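Local coordinates for protein aspartate aminotransferase (Leishmania major, PDB 4H51) that probably catalyses the transfer of an amino group between L-aspartate and 2-oxoglutarate, using pyridoxal 5'-phosphate as its cofactor, at residues Tyr54-Glu57 / Pro61-Leu64; Asp144-Asn149 / Ile194-Ala199; Glu210-Ile215 / Ala244-Leu249. All coordinates share one frame; numbering follows the deposited sequence.

Contact 1. Residues Tyr54-Glu57 / Pro61-Leu64. With EDO (1,2-ethanediol), chain D.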
loop_
_atom_site.group_PDB
_atom_site.type_symbol
_atom_site.label_atom_id
_atom_site.label_comp_id
_atom_site.label_asym_id
_atom_site.label_seq_id
_atom_site.Cartn_x
_atom_site.Cartn_y
_atom_site.Cartn_z
ATOM N N TYR B 54 7.694 -5.654 19.192
ATOM C CA TYR B 54 8.444 -6.584 20.052
ATOM C C TYR B 54 9.885 -6.043 20.278
ATOM O O TYR B 54 10.543 -5.524 19.345
ATOM C CB TYR B 54 8.480 -8.000 19.435
ATOM C CG TYR B 54 9.215 -8.967 20.307
ATOM C CD1 TYR B 54 8.577 -9.544 21.394
ATOM C CD2 TYR B 54 10.559 -9.273 20.080
ATOM C CE1 TYR B 54 9.243 -10.402 22.226
ATOM C CE2 TYR B 54 11.232 -10.143 20.909
ATOM C CZ TYR B 54 10.575 -10.669 22.006
ATOM O OH TYR B 54 11.165 -11.535 22.860
ATOM N N ARG B 55 10.355 -6.140 21.504
ATOM C CA ARG B 55 11.751 -5.926 21.786
ATOM C C ARG B 55 12.316 -7.151 22.485
ATOM O O ARG B 55 11.585 -7.920 23.150
ATOM C CB ARG B 55 11.908 -4.655 22.649
ATOM C CG ARG B 55 11.413 -3.376 21.985
ATOM C CD ARG B 55 12.415 -2.929 20.911
ATOM N NE ARG B 55 11.994 -1.757 20.120
ATOM C CZ ARG B 55 11.301 -1.797 18.971
ATOM N NH1 ARG B 55 10.841 -2.926 18.469
ATOM N NH2 ARG B 55 11.056 -0.673 18.299
ATOM N N ASP B 56 13.603 -7.352 22.328
ATOM C CA ASP B 56 14.288 -8.471 22.956
ATOM C C ASP B 56 14.636 -8.172 24.438
ATOM O O ASP B 56 14.185 -7.150 25.006
ATOM C CB ASP B 56 15.505 -8.901 22.123
ATOM C CG ASP B 56 16.687 -7.921 22.204
ATOM O OD1 ASP B 56 16.694 -6.984 23.057
ATOM O OD2 ASP B 56 17.615 -8.123 21.405
ATOM N N GLU B 57 15.386 -9.107 25.016
ATOM C CA GLU B 57 15.837 -9.105 26.431
ATOM C C GLU B 57 16.565 -7.815 26.806
ATOM O O GLU B 57 16.536 -7.381 27.950
ATOM C CB GLU B 57 16.821 -10.269 26.651
ATOM C CG GLU B 57 16.173 -11.637 26.775
ATOM C CD GLU B 57 15.642 -12.275 25.468
ATOM O OE1 GLU B 57 15.782 -11.743 24.329
ATOM O OE2 GLU B 57 15.084 -13.376 25.622
ATOM N N PRO B 61 15.188 -3.652 19.041
ATOM C CA PRO B 61 14.434 -4.228 17.943
ATOM C C PRO B 61 14.993 -5.616 17.625
ATOM O O PRO B 61 16.221 -5.802 17.674
ATOM C CB PRO B 61 14.728 -3.255 16.796
ATOM C CG PRO B 61 14.925 -1.946 17.494
ATOM C CD PRO B 61 15.777 -2.345 18.651
ATOM N N TYR B 62 14.117 -6.561 17.263
ATOM C CA TYR B 62 14.503 -7.966 17.151
ATOM C C TYR B 62 14.127 -8.537 15.791
ATOM O O TYR B 62 13.052 -9.117 15.628
ATOM C CB TYR B 62 13.838 -8.780 18.298
ATOM C CG TYR B 62 14.187 -10.262 18.267
ATOM C CD1 TYR B 62 15.462 -10.687 18.517
ATOM C CD2 TYR B 62 13.240 -11.214 17.927
ATOM C CE1 TYR B 62 15.787 -12.032 18.479
ATOM C CE2 TYR B 62 13.552 -12.558 17.864
ATOM C CZ TYR B 62 14.814 -12.969 18.129
ATOM O OH TYR B 62 15.161 -14.304 18.056
ATOM N N PRO B 63 14.983 -8.359 14.776
ATOM C CA PRO B 63 14.774 -9.093 13.508
ATOM C C PRO B 63 14.866 -10.576 13.794
ATOM O O PRO B 63 15.868 -11.020 14.407
ATOM C CB PRO B 63 15.953 -8.640 12.654
ATOM C CG PRO B 63 16.386 -7.352 13.240
ATOM C CD PRO B 63 16.142 -7.454 14.706
ATOM N N LEU B 64 13.855 -11.356 13.427
ATOM C CA LEU B 64 13.836 -12.782 13.796
ATOM C C LEU B 64 14.937 -13.536 13.070
ATOM O O LEU B 64 15.289 -13.143 11.945
ATOM C CB LEU B 64 12.488 -13.437 13.531
ATOM C CG LEU B 64 11.382 -13.249 14.586
ATOM C CD1 LEU B 64 10.977 -11.798 14.823
ATOM C CD2 LEU B 64 10.194 -14.097 14.166
HETATM C C1 EDO D . 13.994 -12.832 21.516
HETATM O O1 EDO D . 13.675 -11.923 22.555
HETATM C C2 EDO D . 13.186 -14.110 21.719
HETATM O O2 EDO D . 13.831 -14.891 22.719
HETATM O O HOH W 1 11.294 -6.041 16.776
HETATM O O HOH W 2 17.873 -7.729 18.803
#

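Contact 2. Residues Asp144-Asn149 / Ile194-Ala199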
loop_
_atom_site.group_PDB
_atom_site.type_symbol
_atom_site.label_atom_id
_atom_site.label_comp_id
_atom_site.label_asym_id
_atom_site.label_seq_id
_atom_site.Cartn_x
_atom_site.Cartn_y
_atom_site.Cartn_z
ATOM N N ASP B 144 -15.412 -1.250 22.584
ATOM C CA ASP B 144 -15.151 -0.213 23.567
ATOM C C ASP B 144 -14.121 -0.669 24.574
ATOM O O ASP B 144 -14.434 -1.402 25.490
ATOM C CB ASP B 144 -16.444 0.084 24.320
ATOM C CG ASP B 144 -16.244 1.086 25.459
ATOM O OD1 ASP B 144 -15.301 1.912 25.369
ATOM O OD2 ASP B 144 -16.989 0.976 26.451
ATOM N N PRO B 145 -12.873 -0.248 24.429
ATOM C CA PRO B 145 -12.210 0.562 23.455
ATOM C C PRO B 145 -11.566 -0.368 22.390
ATOM O O PRO B 145 -11.674 -1.583 22.497
ATOM C CB PRO B 145 -11.113 1.196 24.302
ATOM C CG PRO B 145 -10.681 0.124 25.149
ATOM C CD PRO B 145 -11.893 -0.742 25.417
ATOM N N THR B 146 -10.842 0.224 21.443
ATOM C CA THR B 146 -10.230 -0.526 20.354
ATOM C C THR B 146 -8.954 0.159 19.883
ATOM O O THR B 146 -8.562 1.210 20.387
ATOM C CB THR B 146 -11.224 -0.699 19.169
ATOM O OG1 THR B 146 -10.730 -1.730 18.290
ATOM C CG2 THR B 146 -11.495 0.644 18.406
ATOM N N TRP B 147 -8.354 -0.420 18.849
ATOM C CA TRP B 147 -7.189 0.151 18.216
ATOM C C TRP B 147 -7.540 1.503 17.724
ATOM O O TRP B 147 -8.471 1.666 16.947
ATOM C CB TRP B 147 -6.819 -0.708 17.060
ATOM C CG TRP B 147 -5.644 -0.284 16.248
ATOM C CD1 TRP B 147 -4.411 0.152 16.688
ATOM C CD2 TRP B 147 -5.499 -0.456 14.812
ATOM N NE1 TRP B 147 -3.542 0.317 15.631
ATOM C CE2 TRP B 147 -4.136 -0.050 14.475
ATOM C CE3 TRP B 147 -6.339 -0.859 13.806
ATOM C CZ2 TRP B 147 -3.687 -0.010 13.150
ATOM C CZ3 TRP B 147 -5.873 -0.835 12.479
ATOM C CH2 TRP B 147 -4.571 -0.441 12.170
ATOM N N PRO B 148 -6.754 2.526 18.134
ATOM C CA PRO B 148 -7.165 3.857 17.779
ATOM C C PRO B 148 -7.358 4.045 16.307
ATOM O O PRO B 148 -8.219 4.810 15.933
ATOM C CB PRO B 148 -6.017 4.722 18.284
ATOM C CG PRO B 148 -5.519 3.990 19.474
ATOM C CD PRO B 148 -5.632 2.533 19.092
ATOM N N ASN B 149 -6.632 3.310 15.449
ATOM C CA ASN B 149 -6.790 3.512 14.027
ATOM C C ASN B 149 -8.048 2.888 13.408
ATOM O O ASN B 149 -8.379 3.211 12.291
ATOM C CB ASN B 149 -5.554 2.985 13.285
ATOM C CG ASN B 149 -5.322 3.665 11.916
ATOM O OD1 ASN B 149 -5.620 4.847 11.774
ATOM N ND2 ASN B 149 -4.685 2.945 10.942
ATOM N N ILE B 194 -16.591 -5.559 13.860
ATOM C CA ILE B 194 -15.132 -5.780 13.864
ATOM C C ILE B 194 -14.735 -6.351 15.224
ATOM O O ILE B 194 -14.836 -5.679 16.239
ATOM C CB ILE B 194 -14.378 -4.510 13.509
ATOM C CG1 ILE B 194 -14.775 -4.048 12.101
ATOM C CG2 ILE B 194 -12.857 -4.716 13.629
ATOM C CD1 ILE B 194 -14.011 -2.835 11.599
ATOM N N LEU B 195 -14.273 -7.606 15.191
ATOM C CA LEU B 195 -13.797 -8.376 16.336
ATOM C C LEU B 195 -12.303 -8.637 16.298
ATOM O O LEU B 195 -11.767 -9.007 15.285
ATOM C CB LEU B 195 -14.521 -9.696 16.358
ATOM C CG LEU B 195 -16.068 -9.606 16.333
ATOM C CD1 LEU B 195 -16.584 -11.022 16.289
ATOM C CD2 LEU B 195 -16.617 -8.828 17.574
ATOM N N HIS B 196 -11.620 -8.465 17.436
ATOM C CA HIS B 196 -10.226 -8.825 17.536
ATOM C C HIS B 196 -10.151 -10.299 17.739
ATOM O O HIS B 196 -10.696 -10.820 18.741
ATOM C CB HIS B 196 -9.566 -8.134 18.732
ATOM C CG HIS B 196 -9.602 -6.615 18.680
ATOM N ND1 HIS B 196 -8.475 -5.859 18.696
ATOM C CD2 HIS B 196 -10.653 -5.733 18.591
ATOM C CE1 HIS B 196 -8.822 -4.551 18.671
ATOM N NE2 HIS B 196 -10.144 -4.470 18.588
ATOM N N GLN B 197 -9.435 -10.963 16.820
ATOM C CA GLN B 197 -9.365 -12.410 16.764
ATOM C C GLN B 197 -8.692 -13.003 18.014
ATOM O O GLN B 197 -9.163 -14.009 18.551
ATOM C CB GLN B 197 -8.667 -12.841 15.460
ATOM C CG GLN B 197 -9.064 -14.209 14.955
ATOM C CD GLN B 197 -8.406 -15.364 15.699
ATOM O OE1 GLN B 197 -9.003 -16.419 15.871
ATOM N NE2 GLN B 197 -7.172 -15.195 16.052
ATOM N N CYS B 198 -7.636 -12.341 18.485
ATOM C CA CYS B 198 -7.007 -12.646 19.769
ATOM C C CYS B 198 -6.134 -11.441 20.135
ATOM O O CYS B 198 -5.892 -10.569 19.296
ATOM C CB CYS B 198 -6.205 -13.961 19.695
ATOM S SG CYS B 198 -4.675 -13.829 18.754
ATOM N N ALA B 199 -5.620 -11.401 21.353
ATOM C CA ALA B 199 -4.688 -10.337 21.785
ATOM C C ALA B 199 -5.288 -8.958 21.551
ATOM O O ALA B 199 -4.784 -8.133 20.818
ATOM C CB ALA B 199 -3.314 -10.473 21.128
HETATM O O HOH W 3 -13.204 -3.389 17.145
#

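Contact 3. Residues Glu210-Ile215 / Ala244-Leu249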
loop_
_atom_site.group_PDB
_atom_site.type_symbol
_atom_site.label_atom_id
_atom_site.label_comp_id
_atom_site.label_asym_id
_atom_site.label_seq_id
_atom_site.Cartn_x
_atom_site.Cartn_y
_atom_site.Cartn_z
ATOM N N GLU B 210 -15.439 -20.242 25.693
ATOM C CA GLU B 210 -16.862 -20.350 25.954
ATOM C C GLU B 210 -17.584 -19.069 25.513
ATOM O O GLU B 210 -18.619 -19.143 24.850
ATOM C CB GLU B 210 -17.194 -20.681 27.438
ATOM C CG GLU B 210 -16.669 -22.049 27.919
ATOM C CD GLU B 210 -15.179 -22.070 28.330
ATOM O OE1 GLU B 210 -14.476 -21.020 28.276
ATOM O OE2 GLU B 210 -14.706 -23.165 28.762
ATOM N N GLN B 211 -17.046 -17.909 25.858
ATOM C CA GLN B 211 -17.623 -16.616 25.367
ATOM C C GLN B 211 -17.633 -16.529 23.853
ATOM O O GLN B 211 -18.628 -16.105 23.251
ATOM C CB GLN B 211 -16.868 -15.433 25.992
ATOM C CG GLN B 211 -17.195 -15.344 27.480
ATOM C CD GLN B 211 -16.288 -14.420 28.267
ATOM O OE1 GLN B 211 -15.142 -14.172 27.920
ATOM N NE2 GLN B 211 -16.818 -13.927 29.367
ATOM N N TRP B 212 -16.558 -16.980 23.209
ATOM C CA TRP B 212 -16.542 -16.997 21.745
ATOM C C TRP B 212 -17.651 -17.811 21.157
ATOM O O TRP B 212 -18.212 -17.414 20.145
ATOM C CB TRP B 212 -15.249 -17.511 21.164
ATOM C CG TRP B 212 -14.132 -16.508 21.125
ATOM C CD1 TRP B 212 -12.874 -16.645 21.684
ATOM C CD2 TRP B 212 -14.111 -15.226 20.451
ATOM N NE1 TRP B 212 -12.106 -15.548 21.411
ATOM C CE2 TRP B 212 -12.808 -14.653 20.690
ATOM C CE3 TRP B 212 -15.021 -14.519 19.688
ATOM C CZ2 TRP B 212 -12.442 -13.424 20.167
ATOM C CZ3 TRP B 212 -14.649 -13.281 19.193
ATOM C CH2 TRP B 212 -13.391 -12.768 19.398
ATOM N N ASN B 213 -17.928 -18.996 21.721
ATOM C CA ASN B 213 -19.028 -19.806 21.202
ATOM C C ASN B 213 -20.365 -19.062 21.324
ATOM O O ASN B 213 -21.205 -19.089 20.378
ATOM C CB ASN B 213 -19.077 -21.166 21.925
ATOM C CG ASN B 213 -19.946 -22.204 21.195
ATOM O OD1 ASN B 213 -19.802 -22.430 19.993
ATOM N ND2 ASN B 213 -20.805 -22.885 21.941
ATOM N N GLU B 214 -20.580 -18.372 22.444
ATOM C CA GLU B 214 -21.831 -17.599 22.615
ATOM C C GLU B 214 -21.886 -16.435 21.629
ATOM O O GLU B 214 -22.931 -16.170 21.071
ATOM C CB GLU B 214 -21.975 -17.046 24.005
ATOM C CG GLU B 214 -22.280 -18.095 25.060
ATOM C CD GLU B 214 -22.729 -17.459 26.385
ATOM O OE1 GLU B 214 -23.631 -16.586 26.389
ATOM O OE2 GLU B 214 -22.156 -17.813 27.437
ATOM N N ILE B 215 -20.738 -15.802 21.365
ATOM C CA ILE B 215 -20.717 -14.679 20.415
ATOM C C ILE B 215 -21.039 -15.187 19.013
ATOM O O ILE B 215 -21.778 -14.536 18.264
ATOM C CB ILE B 215 -19.362 -13.984 20.390
ATOM C CG1 ILE B 215 -19.077 -13.299 21.723
ATOM C CG2 ILE B 215 -19.336 -12.901 19.280
ATOM C CD1 ILE B 215 -17.604 -13.020 21.926
ATOM N N ALA B 244 -5.817 -19.246 16.997
ATOM C CA ALA B 244 -6.789 -19.253 15.886
ATOM C C ALA B 244 -8.168 -19.776 16.252
ATOM O O ALA B 244 -9.037 -19.926 15.386
ATOM C CB ALA B 244 -6.218 -20.079 14.736
ATOM N N TYR B 245 -8.406 -20.079 17.527
ATOM C CA TYR B 245 -9.646 -20.719 17.925
ATOM C C TYR B 245 -10.879 -19.967 17.437
ATOM O O TYR B 245 -11.809 -20.551 16.895
ATOM C CB TYR B 245 -9.703 -20.872 19.461
ATOM C CG TYR B 245 -10.932 -21.606 19.912
ATOM C CD1 TYR B 245 -10.940 -23.007 19.945
ATOM C CD2 TYR B 245 -12.104 -20.941 20.279
ATOM C CE1 TYR B 245 -12.057 -23.704 20.347
ATOM C CE2 TYR B 245 -13.232 -21.643 20.675
ATOM C CZ TYR B 245 -13.207 -23.039 20.682
ATOM O OH TYR B 245 -14.305 -23.791 21.082
ATOM N N ALA B 246 -10.887 -18.649 17.601
ATOM C CA ALA B 246 -12.099 -17.898 17.337
ATOM C C ALA B 246 -12.467 -17.961 15.859
ATOM O O ALA B 246 -13.585 -18.307 15.493
ATOM C CB ALA B 246 -11.976 -16.455 17.853
ATOM N N ALA B 247 -11.530 -17.599 14.986
ATOM C CA ALA B 247 -11.758 -17.682 13.547
ATOM C C ALA B 247 -12.120 -19.097 13.139
ATOM O O ALA B 247 -13.010 -19.291 12.307
ATOM C CB ALA B 247 -10.494 -17.235 12.782
ATOM N N ARG B 248 -11.433 -20.111 13.684
ATOM C CA ARG B 248 -11.737 -21.513 13.287
ATOM C C ARG B 248 -13.102 -21.979 13.745
ATOM O O ARG B 248 -13.802 -22.680 13.005
ATOM C CB ARG B 248 -10.655 -22.534 13.735
ATOM C CG ARG B 248 -9.315 -22.286 13.094
ATOM C CD ARG B 248 -8.244 -23.229 13.557
ATOM N NE ARG B 248 -6.951 -22.860 12.945
ATOM C CZ ARG B 248 -5.811 -23.442 13.260
ATOM N NH1 ARG B 248 -5.805 -24.436 14.124
ATOM N NH2 ARG B 248 -4.698 -23.042 12.679
ATOM N N LEU B 249 -13.505 -21.555 14.938
ATOM C CA LEU B 249 -14.874 -21.835 15.445
ATOM C C LEU B 249 -15.933 -21.171 14.619
ATOM O O LEU B 249 -16.932 -21.799 14.277
ATOM C CB LEU B 249 -15.039 -21.319 16.880
ATOM C CG LEU B 249 -16.423 -21.375 17.565
ATOM C CD1 LEU B 249 -16.905 -22.791 17.881
ATOM C CD2 LEU B 249 -16.320 -20.540 18.830
#

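Contact 1. Residues Tyr54-Glu57 / Pro61-Leu64
Arg55 and Pro61 bring two irregular loop segments closest, their CA atoms 5.0 Å apart, between strand 47-48 and helix 65-76. The Arg55 chain bends at its second torsion (chi2 -75°), which lays the guanidinium over the proline, with Pro61 CG centred under one face, 3.9 Å from that plane. Arg55 NH1 bonds Tyr54 O at 2.8 Å from above the carbonyl plane. Tyr54 and Tyr62 run side by side in the same direction, their planes inclined at 66°, and Tyr54 CE2 meets Tyr62 CD2 at 3.8 Å. An ethanediol, probably from the crystallisation liquor, lies against this pair: Tyr54 OH donates to its O1 at 2.6 Å, O1 donates in turn to Glu57 OE1 at 2.8 Å, and C1 sits over one face of the Tyr62 ring. One water links Tyr54 O to Tyr62 N, and another donates to both Asp56 OD2 and Pro61 O. Asp56 OD2 also forms a salt bridge with Arg60, and OD1 a hydrogen bond with Gln58 N. The segments are thus joined through two waters, the arginine-proline packing and the oblique tyrosine pair; Arg55 NH1 also forms a salt bridge to Glu82 of the second subunit, so the loop is probably steadied where the subunits meet.

Contact 2. Residues Asp144-Asn149 / Ile194-Ala199
Thr146 meets His196 because both first torsions are turned to suit: at chi1 -165° the threonine hydroxyl lies opposite its own backbone N and reaches across the gap, while chi1 -60° in His196 turns the imidazole toward 144-149 to meet it. The CA atoms stay 8.8 Å apart, and the direct link is made by side chains. Thr146 OG1 arrives in the plane of the ring, at its edge, and forms a hydrogen bond with His196 NE2 of 2.8 Å in which either group could be the donor. The same hydroxyl bonds His150 ND1, whose ring also meets that of His196, and a water 3.2 Å from Thr146 OG1 donates to Ile194 O at 3.0 Å. Threonine oxygen, two imidazoles and water therefore form a largely buried polar cluster, in which the two histidines probably limit how the hydroxyl turns. Just before it, a cis peptide bond precedes Pro145 and turns the chain as it leaves strand 140-144. Strands 140-144 and 192-196 are parallel neighbours, and the cluster lies where both segments leave their strands, at the carboxyl-terminal end of the parallel strands, where class I aminotransferases of the fold type I architecture build their pyridoxal phosphate site.

Contact 3. Residues Glu210-Ile215 / Ala244-Leu249
Ala246 is the first residue of 244-249 to press on Trp212. Before it, Ala244, still in the loop, lies with its methyl under one face of the Arg248 guanidinium, offset toward the rim, and Tyr245 begins the helix. Ala246 then places CB squarely over the indole: it stands 3.5 Å from the centroid of the five-membered ring, 14° off the ring normal, a CH-pi contact whose shortest approach is Trp212 CE2 to Ala246 CB at 3.5 Å. The methyl lies over the indole face, with the CA atoms of Trp212 and Ala246 6.3 Å apart. Both helices belong to beta-alpha-beta crossovers of the large domain: helix 209-221 joins parallel strand 192-196 to strand 225-230, and the chain passes through helix 245-252 on its way from strand 225-230 to strand 258-262. Their local axes approach to 10.1 Å and run at 34° to each other. Arg248 points elsewhere, to a salt bridge with Asp241 and to the backbone carbonyls of Ile99 and Ile100 in helix 90-101. One turn after Ala246, Leu249 comes back to the interface. With CG opposite its backbone N (chi1 174°), it sets CD2 against the backbone of the facing helix, Leu249 CD2 lying 3.8 Å from Trp212 C and 4.0 Å from Trp212 CB.

The three contacts follow one another along the chain without overlap. Contacts 2 and 3 share the large domain built round the mixed sheet: strand 192-196, whose end supplies 194-199, leads on to helix 209-221, which supplies 210-215, and their centres are 15 Å apart. They also touch, Gln197 OE1 probably accepting a hydrogen bond from Ala247 N at 2.9 Å, while Trp212 CH2 packs on His196 O. This ties the two helices to the carboxyl-terminal end of strand 192-196. Contact 1 lies in the loop between strand 47-48 and helix 65-76, against helix 320-350, its centre 24 Å from that of contact 2 and 30 Å from that of contact 3. Contacts 1 and 2 both touch the second subunit of the homodimer.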